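Local coordinates for protein chitin deacetylase 1 (Bombyx mori, PDB 5ZNT) that hydrolyses the N-acetamido groups of chitin with zinc as cofactor, giving chitosan and acetate, this chain holding the family CE4 catalytic domain, at residues F166-S170 with M303-I307; P175-L181 with N214-R218. One frame throughout, in Å; residues are numbered along the deposited sequence.

Contact 1 (F166-S170 with M303-I307); sequences FLYDS and MTQVI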
ATOM      1  N   PHE A 166       2.045  11.127   9.226  1.00 24.82           N
ATOM      2  CA  PHE A 166       1.600  10.085   8.312  1.00 22.08           C
ATOM      3  C   PHE A 166       0.418   9.354   8.946  1.00 26.03           C
ATOM      4  O   PHE A 166       0.295   9.285  10.172  1.00 26.91           O
ATOM      5  CB  PHE A 166       2.741   9.110   8.002  1.00 19.28           C
ATOM      6  CG  PHE A 166       3.727   9.624   6.963  1.00 23.07           C
ATOM      7  CD1 PHE A 166       3.394   9.633   5.609  1.00 21.94           C
ATOM      8  CD2 PHE A 166       4.973  10.109   7.343  1.00 21.19           C
ATOM      9  CE1 PHE A 166       4.292  10.106   4.662  1.00 19.83           C
ATOM     10  CE2 PHE A 166       5.881  10.579   6.390  1.00 21.45           C
ATOM     11  CZ  PHE A 166       5.535  10.583   5.051  1.00 16.48           C
ATOM     12  N   LEU A 167      -0.465   8.814   8.104  1.00 22.49           N
ATOM     13  CA  LEU A 167      -1.642   8.134   8.639  1.00 22.75           C
ATOM     14  C   LEU A 167      -1.346   6.672   8.948  1.00 23.17           C
ATOM     15  O   LEU A 167      -1.705   6.164  10.018  1.00 24.76           O
ATOM     16  CB  LEU A 167      -2.804   8.240   7.656  1.00 23.35           C
ATOM     17  CG  LEU A 167      -4.091   7.511   8.052  1.00 23.38           C
ATOM     18  CD1 LEU A 167      -4.661   8.111   9.354  1.00 27.46           C
ATOM     19  CD2 LEU A 167      -5.094   7.566   6.892  1.00 22.32           C
ATOM     20  N   TYR A 168      -0.694   5.969   8.031  1.00 17.84           N
ATOM     21  CA  TYR A 168      -0.531   4.547   8.239  1.00 19.48           C
ATOM     22  C   TYR A 168       0.789   4.075   7.680  1.00 21.46           C
ATOM     23  O   TYR A 168       1.357   4.673   6.757  1.00 21.57           O
ATOM     24  CB  TYR A 168      -1.664   3.734   7.603  1.00 19.20           C
ATOM     25  CG  TYR A 168      -1.674   3.762   6.087  1.00 21.87           C
ATOM     26  CD1 TYR A 168      -0.967   2.815   5.346  1.00 18.27           C
ATOM     27  CD2 TYR A 168      -2.370   4.748   5.401  1.00 18.40           C
ATOM     28  CE1 TYR A 168      -0.970   2.841   3.948  1.00 18.79           C
ATOM     29  CE2 TYR A 168      -2.371   4.791   4.003  1.00 20.76           C
ATOM     30  CZ  TYR A 168      -1.679   3.829   3.292  1.00 18.55           C
ATOM     31  OH  TYR A 168      -1.663   3.867   1.920  1.00 18.70           O
ATOM     32  N   ASP A 169       1.243   2.963   8.239  1.00 19.51           N
ATOM     33  CA  ASP A 169       2.316   2.161   7.698  1.00 18.01           C
ATOM     34  C   ASP A 169       1.743   0.867   7.132  1.00 21.64           C
ATOM     35  O   ASP A 169       0.738   0.345   7.626  1.00 21.17           O
ATOM     36  CB  ASP A 169       3.338   1.844   8.786  1.00 20.90           C
ATOM     37  CG  ASP A 169       4.367   0.864   8.324  1.00 21.80           C
ATOM     38  OD1 ASP A 169       5.196   1.245   7.474  1.00 20.07           O
ATOM     39  OD2 ASP A 169       4.343  -0.299   8.772  1.00 21.49           O
ATOM     40  N   SER A 170       2.379   0.358   6.074  1.00 17.36           N
ATOM     41  CA  SER A 170       2.100  -0.986   5.558  1.00 21.36           C
ATOM     42  C   SER A 170       3.451  -1.631   5.259  1.00 18.13           C
ATOM     43  O   SER A 170       3.831  -1.872   4.109  1.00 19.07           O
ATOM     44  CB  SER A 170       1.197  -0.983   4.324  1.00 20.47           C
ATOM     45  OG  SER A 170       0.809  -2.329   4.004  1.00 15.99           O
ATOM     46  N   MET A 303      -5.805   1.763   0.392  1.00 17.51           N
ATOM     47  CA  MET A 303      -5.504   1.550   1.808  1.00 22.44           C
ATOM     48  C   MET A 303      -6.201   2.577   2.680  1.00 22.69           C
ATOM     49  O   MET A 303      -6.745   2.244   3.738  1.00 21.71           O
ATOM     50  CB  MET A 303      -4.000   1.618   2.043  1.00 19.60           C
ATOM     51  CG  MET A 303      -3.217   0.730   1.140  1.00 30.11           C
ATOM     52  SD  MET A 303      -3.231  -0.915   1.817  1.00 41.16           S
ATOM     53  CE  MET A 303      -1.578  -1.019   2.310  1.00 25.66           C
ATOM     54  N   THR A 304      -6.132   3.856   2.286  1.00 19.98           N
ATOM     55  CA  THR A 304      -6.841   4.888   3.032  1.00 19.23           C
ATOM     56  C   THR A 304      -8.328   4.560   3.125  1.00 22.19           C
ATOM     57  O   THR A 304      -8.953   4.773   4.171  1.00 23.50           O
ATOM     58  CB  THR A 304      -6.629   6.254   2.375  1.00 24.68           C
ATOM     59  OG1 THR A 304      -5.278   6.674   2.587  1.00 22.15           O
ATOM     60  CG2 THR A 304      -7.584   7.330   2.962  1.00 23.20           C
ATOM     61  N   GLN A 305      -8.904   4.004   2.053  1.00 22.86           N
ATOM     62  CA  GLN A 305     -10.324   3.662   2.075  1.00 23.21           C
ATOM     63  C   GLN A 305     -10.622   2.520   3.049  1.00 23.31           C
ATOM     64  O   GLN A 305     -11.718   2.477   3.623  1.00 26.94           O
ATOM     65  CB  GLN A 305     -10.798   3.320   0.662  1.00 16.87           C
ATOM     66  CG  GLN A 305     -11.038   4.575  -0.152  1.00 19.56           C
ATOM     67  CD  GLN A 305     -11.263   4.325  -1.617  1.00 22.70           C
ATOM     68  OE1 GLN A 305     -11.049   3.222  -2.125  1.00 21.50           O
ATOM     69  NE2 GLN A 305     -11.726   5.355  -2.314  1.00 24.71           N
ATOM     70  N   VAL A 306      -9.678   1.597   3.255  1.00 19.20           N
ATOM     71  CA  VAL A 306      -9.869   0.588   4.295  1.00 20.64           C
ATOM     72  C   VAL A 306      -9.978   1.264   5.657  1.00 26.84           C
ATOM     73  O   VAL A 306     -10.908   1.001   6.429  1.00 24.38           O
ATOM     74  CB  VAL A 306      -8.737  -0.455   4.280  1.00 21.45           C
ATOM     75  CG1 VAL A 306      -8.903  -1.421   5.471  1.00 21.65           C
ATOM     76  CG2 VAL A 306      -8.755  -1.241   2.995  1.00 18.11           C
ATOM     77  N   ILE A 307      -9.035   2.161   5.960  1.00 20.26           N
ATOM     78  CA  ILE A 307      -9.049   2.854   7.246  1.00 23.91           C
ATOM     79  C   ILE A 307     -10.340   3.653   7.417  1.00 27.22           C
ATOM     80  O   ILE A 307     -10.902   3.719   8.515  1.00 24.71           O
ATOM     81  CB  ILE A 307      -7.799   3.751   7.381  1.00 23.41           C
ATOM     82  CG1 ILE A 307      -6.533   2.892   7.410  1.00 25.63           C
ATOM     83  CG2 ILE A 307      -7.887   4.642   8.634  1.00 24.07           C
ATOM     84  CD1 ILE A 307      -5.207   3.708   7.345  1.00 26.68           C
TER
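Carbohydrate esterase 4 enzymes are built on a distorted beta/alpha barrel, and here the short strand 168-169 of that barrel meets the first turn of helix 303-311, which follows strand 298-300. Tyr-168, Met-303 and Ile-307 bury the most surface. The CA-to-CB bonds of Leu-167, Tyr-168 and Ser-170 point toward the helix and that of Asp-169 away from it. On the helix, Met-303 and Ile-307 lie one turn apart, joined by the bond from Ile-307 N to Met-303 O (3.2 Å), so both meet the strand.

The tyrosine ring is long enough to span the gap between the backbones, 8.2 Å from Tyr-168 CA to Thr-304 CA. Its CZ packs 3.4 Å from Met-303 CB, while Tyr-168 CB lies 3.6 Å from Ile-307 CD1. The same Ile-307 CD1 also lies 3.9 Å from Leu-167 CD2. No hydrogen bond crosses directly: the hydroxyls of Tyr-168 and Thr-304 both bond to Glu-97, at the start of strand 97-100. Through this shared carboxylate, Glu-97 bridges strand and helix, and Thr-304 OG1 sits at the tyrosine ring edge, 3.7 Å from CE2 of Tyr-168. The strand after Glu-97 leads to the zinc ligand His-101, whose side chain is about 9 Å from that of Ser-170.

Flexible, unbranched Met-303 also packs against Phe-77. Small Ser-170 leaves room for the methionine methyl: Met-303 CE stops 3.2 Å from Ser-170 OG, a hydroxyl already hydrogen-bonded to Met-211 O.

Contact 2 (P175-L181 with N214-R218); sequences PLSNPPL and NELDR. Unlike the reference sequence in segment 175-181: Pro-180 (reference Arg).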
ATOM      1  N   PRO A 175       2.477 -13.316  10.139  1.00 28.48           N
ATOM      2  CA  PRO A 175       2.614 -14.676   9.615  1.00 26.98           C
ATOM      3  C   PRO A 175       1.257 -15.251   9.239  1.00 23.81           C
ATOM      4  O   PRO A 175       0.228 -14.889   9.819  1.00 21.76           O
ATOM      5  CB  PRO A 175       3.252 -15.457  10.782  1.00 31.52           C
ATOM      6  CG  PRO A 175       2.927 -14.688  11.983  1.00 36.11           C
ATOM      7  CD  PRO A 175       2.898 -13.217  11.546  1.00 35.86           C
ATOM      8  N   LEU A 176       1.274 -16.116   8.228  1.00 25.90           N
ATOM      9  CA  LEU A 176       0.091 -16.844   7.782  1.00 29.47           C
ATOM     10  C   LEU A 176      -0.680 -17.380   8.980  1.00 33.57           C
ATOM     11  O   LEU A 176      -0.117 -18.067   9.840  1.00 27.84           O
ATOM     12  CB  LEU A 176       0.510 -17.988   6.864  1.00 25.50           C
ATOM     13  CG  LEU A 176      -0.642 -18.855   6.349  1.00 30.01           C
ATOM     14  CD1 LEU A 176      -1.622 -18.028   5.528  1.00 31.71           C
ATOM     15  CD2 LEU A 176      -0.154 -20.055   5.558  1.00 27.54           C
ATOM     16  N   SER A 177      -1.947 -16.986   9.061  1.00 29.91           N
ATOM     17  CA  SER A 177      -2.818 -17.218  10.200  1.00 30.08           C
ATOM     18  C   SER A 177      -4.220 -17.447   9.668  1.00 34.82           C
ATOM     19  O   SER A 177      -4.589 -16.903   8.624  1.00 28.00           O
ATOM     20  CB  SER A 177      -2.876 -16.019  11.166  1.00 29.96           C
ATOM     21  OG  SER A 177      -1.636 -15.767  11.802  1.00 48.44           O
ATOM     22  N   ASN A 178      -5.005 -18.230  10.403  1.00 28.46           N
ATOM     23  CA  ASN A 178      -6.431 -18.398  10.116  1.00 30.45           C
ATOM     24  C   ASN A 178      -7.222 -18.198  11.400  1.00 33.42           C
ATOM     25  O   ASN A 178      -7.076 -18.997  12.347  1.00 37.05           O
ATOM     26  CB  ASN A 178      -6.704 -19.762   9.501  1.00 29.41           C
ATOM     27  CG  ASN A 178      -6.119 -19.883   8.122  1.00 34.13           C
ATOM     28  OD1 ASN A 178      -6.566 -19.211   7.186  1.00 31.40           O
ATOM     29  ND2 ASN A 178      -5.102 -20.722   7.981  1.00 32.31           N
ATOM     30  N   PRO A 179      -8.041 -17.148  11.495  1.00 29.62           N
ATOM     31  CA  PRO A 179      -8.245 -16.196  10.397  1.00 25.61           C
ATOM     32  C   PRO A 179      -7.088 -15.186  10.247  1.00 29.53           C
ATOM     33  O   PRO A 179      -6.266 -15.069  11.165  1.00 24.19           O
ATOM     34  CB  PRO A 179      -9.550 -15.497  10.789  1.00 28.54           C
ATOM     35  CG  PRO A 179      -9.565 -15.542  12.283  1.00 30.17           C
ATOM     36  CD  PRO A 179      -8.851 -16.819  12.682  1.00 31.18           C
ATOM     37  N   PRO A 180      -7.014 -14.506   9.101  1.00 28.10           N
ATOM     38  CA  PRO A 180      -6.037 -13.412   8.942  1.00 23.38           C
ATOM     39  C   PRO A 180      -6.425 -12.219   9.802  1.00 28.18           C
ATOM     40  O   PRO A 180      -7.484 -12.192  10.438  1.00 26.19           O
ATOM     41  CB  PRO A 180      -6.108 -13.080   7.449  1.00 23.26           C
ATOM     42  CG  PRO A 180      -7.523 -13.478   7.057  1.00 24.91           C
ATOM     43  CD  PRO A 180      -7.816 -14.722   7.882  1.00 25.47           C
ATOM     44  N   LEU A 181      -5.557 -11.201   9.811  1.00 23.39           N
ATOM     45  CA  LEU A 181      -5.682 -10.094  10.755  1.00 20.91           C
ATOM     46  C   LEU A 181      -6.259  -8.855  10.078  1.00 23.88           C
ATOM     47  O   LEU A 181      -5.961  -8.575   8.913  1.00 22.40           O
ATOM     48  CB  LEU A 181      -4.323  -9.761  11.387  1.00 22.87           C
ATOM     49  CG  LEU A 181      -3.889 -10.563  12.624  1.00 32.37           C
ATOM     50  CD1 LEU A 181      -3.862 -12.054  12.342  1.00 32.16           C
ATOM     51  CD2 LEU A 181      -2.522 -10.103  13.138  1.00 30.45           C
ATOM     52  N   ASN A 214      -0.829  -9.379   5.773  1.00 22.43           N
ATOM     53  CA  ASN A 214      -1.029 -10.802   6.030  1.00 25.06           C
ATOM     54  C   ASN A 214      -0.325 -11.624   4.969  1.00 25.85           C
ATOM     55  O   ASN A 214      -0.522 -11.404   3.773  1.00 24.48           O
ATOM     56  CB  ASN A 214      -2.518 -11.151   6.021  1.00 18.18           C
ATOM     57  CG  ASN A 214      -3.250 -10.607   7.211  1.00 23.15           C
ATOM     58  OD1 ASN A 214      -3.105 -11.115   8.322  1.00 25.96           O
ATOM     59  ND2 ASN A 214      -4.060  -9.571   6.991  1.00 22.62           N
ATOM     60  N   GLU A 215       0.473 -12.600   5.398  1.00 19.30           N
ATOM     61  CA  GLU A 215       1.032 -13.534   4.433  1.00 23.32           C
ATOM     62  C   GLU A 215      -0.087 -14.310   3.755  1.00 26.72           C
ATOM     63  O   GLU A 215      -1.125 -14.591   4.352  1.00 28.97           O
ATOM     64  CB  GLU A 215       1.984 -14.513   5.114  1.00 24.90           C
ATOM     65  CG  GLU A 215       3.296 -13.894   5.558  1.00 24.67           C
ATOM     66  CD  GLU A 215       4.249 -14.957   6.086  1.00 31.53           C
ATOM     67  OE1 GLU A 215       3.761 -15.960   6.660  1.00 27.78           O
ATOM     68  OE2 GLU A 215       5.466 -14.792   5.917  1.00 28.37           O
ATOM     69  N   LEU A 216       0.124 -14.642   2.493  1.00 23.31           N
ATOM     70  CA  LEU A 216      -0.813 -15.471   1.764  1.00 23.83           C
ATOM     71  C   LEU A 216      -0.332 -16.922   1.807  1.00 28.95           C
ATOM     72  O   LEU A 216       0.860 -17.192   1.969  1.00 23.05           O
ATOM     73  CB  LEU A 216      -0.961 -14.989   0.317  1.00 25.03           C
ATOM     74  CG  LEU A 216      -1.984 -13.863   0.013  1.00 29.73           C
ATOM     75  CD1 LEU A 216      -2.000 -12.764   1.022  1.00 33.30           C
ATOM     76  CD2 LEU A 216      -1.720 -13.277  -1.375  1.00 32.29           C
ATOM     77  N   ASP A 217      -1.285 -17.849   1.685  1.00 28.25           N
ATOM     78  CA  ASP A 217      -1.029 -19.290   1.718  1.00 26.69           C
ATOM     79  C   ASP A 217      -0.669 -19.737   0.308  1.00 27.10           C
ATOM     80  O   ASP A 217      -1.489 -19.659  -0.611  1.00 26.88           O
ATOM     81  CB  ASP A 217      -2.264 -20.018   2.260  1.00 27.62           C
ATOM     82  CG  ASP A 217      -2.086 -21.540   2.368  1.00 32.85           C
ATOM     83  OD1 ASP A 217      -1.036 -22.096   1.986  1.00 30.76           O
ATOM     84  OD2 ASP A 217      -3.036 -22.183   2.851  1.00 34.24           O
ATOM     85  N   ARG A 218       0.570 -20.167   0.117  1.00 26.62           N
ATOM     86  CA  ARG A 218       1.026 -20.520  -1.220  1.00 30.17           C
ATOM     87  C   ARG A 218       0.869 -22.007  -1.528  1.00 37.15           C
ATOM     88  O   ARG A 218       1.316 -22.454  -2.589  1.00 34.83           O
ATOM     89  CB  ARG A 218       2.488 -20.131  -1.373  1.00 31.32           C
ATOM     90  CG  ARG A 218       3.305 -20.969  -0.437  1.00 39.88           C
ATOM     91  CD  ARG A 218       4.713 -21.047  -0.842  1.00 49.94           C
ATOM     92  NE  ARG A 218       5.446 -19.921  -0.302  1.00 44.56           N
ATOM     93  CZ  ARG A 218       6.766 -19.850  -0.309  1.00 62.11           C
ATOM     94  NH1 ARG A 218       7.469 -20.863  -0.822  1.00 61.81           N
ATOM     95  NH2 ARG A 218       7.376 -18.779   0.196  1.00 55.36           N
TER
HETATM   96  O   HOH W   1      -1.918 -13.341   8.711  1.00 30.97           O
HETATM   97  O   HOH W   2      -2.762 -15.033   6.703  1.00 27.94           O
HETATM   98  O   HOH W   3      -4.221 -21.571   5.429  1.00 32.86           O
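Asn-214 grips the backbone of Leu-181 twice: Leu-181 N donates to Asn-214 OD1 (2.9 Å, 165°), and Asn-214 ND2 donates to Leu-181 O (2.9 Å, 165°). An amide suits this place because it offers an acceptor and a donor side by side, matching the N-H and C=O of a single residue. A third bond runs from Leu-176 N to Glu-215 OE1 (2.9 Å); the other carboxylate oxygen of Glu-215 is taken by His-195. Waters extend the network, one bound to Pro-175 O (2.9 Å) and Asn-214 OD1 (2.6 Å), another joining Asn-178 ND2 (2.8 Å) to Asp-217 OD2 (2.9 Å), an oxygen that also forms a salt bridge with Arg-219.

In the mixed sheet of the barrel domain, residues 175-181 link strands 173-174 and 184-185, both partners of strand 209-214, and the contact forms where that last strand ends. The linking loop turns through a cis peptide bond before Pro-179, a conformation far more accessible before proline than before other residues, and Ser-177 OG bonds to Pro-175 O (2.9 Å) inside it.

Apolar atoms pack around these bonds. Pro-180 CB lies 3.7 Å from Asn-214 OD1, and Leu-176, the residue most covered, spreads over the other backbone, its CD1 3.9 Å from Asp-217 N.

How the contacts relate
The chain runs through 166-170, 175-181, 214-218 and 303-307 in that order, so both segments of contact 2 fall between those of contact 1. Their centres are 19 Å apart and their nearest atoms about 7 Å, without touching. Both border the mixed sheet, whose strand 209-214 pairs in parallel with strand 168-169 of contact 1 and with strand 173-174, just before contact 2, and ends at Asn-214. Contact 1 is deep in the domain, joining this sheet to the helix after the parallel sheet; the side chain of Ser-170 is about 12 Å from the zinc ion. Contact 2 lies where strand 209-214 ends, about 17 Å from the centre of the chain (centre to centre), away from the catalytic site.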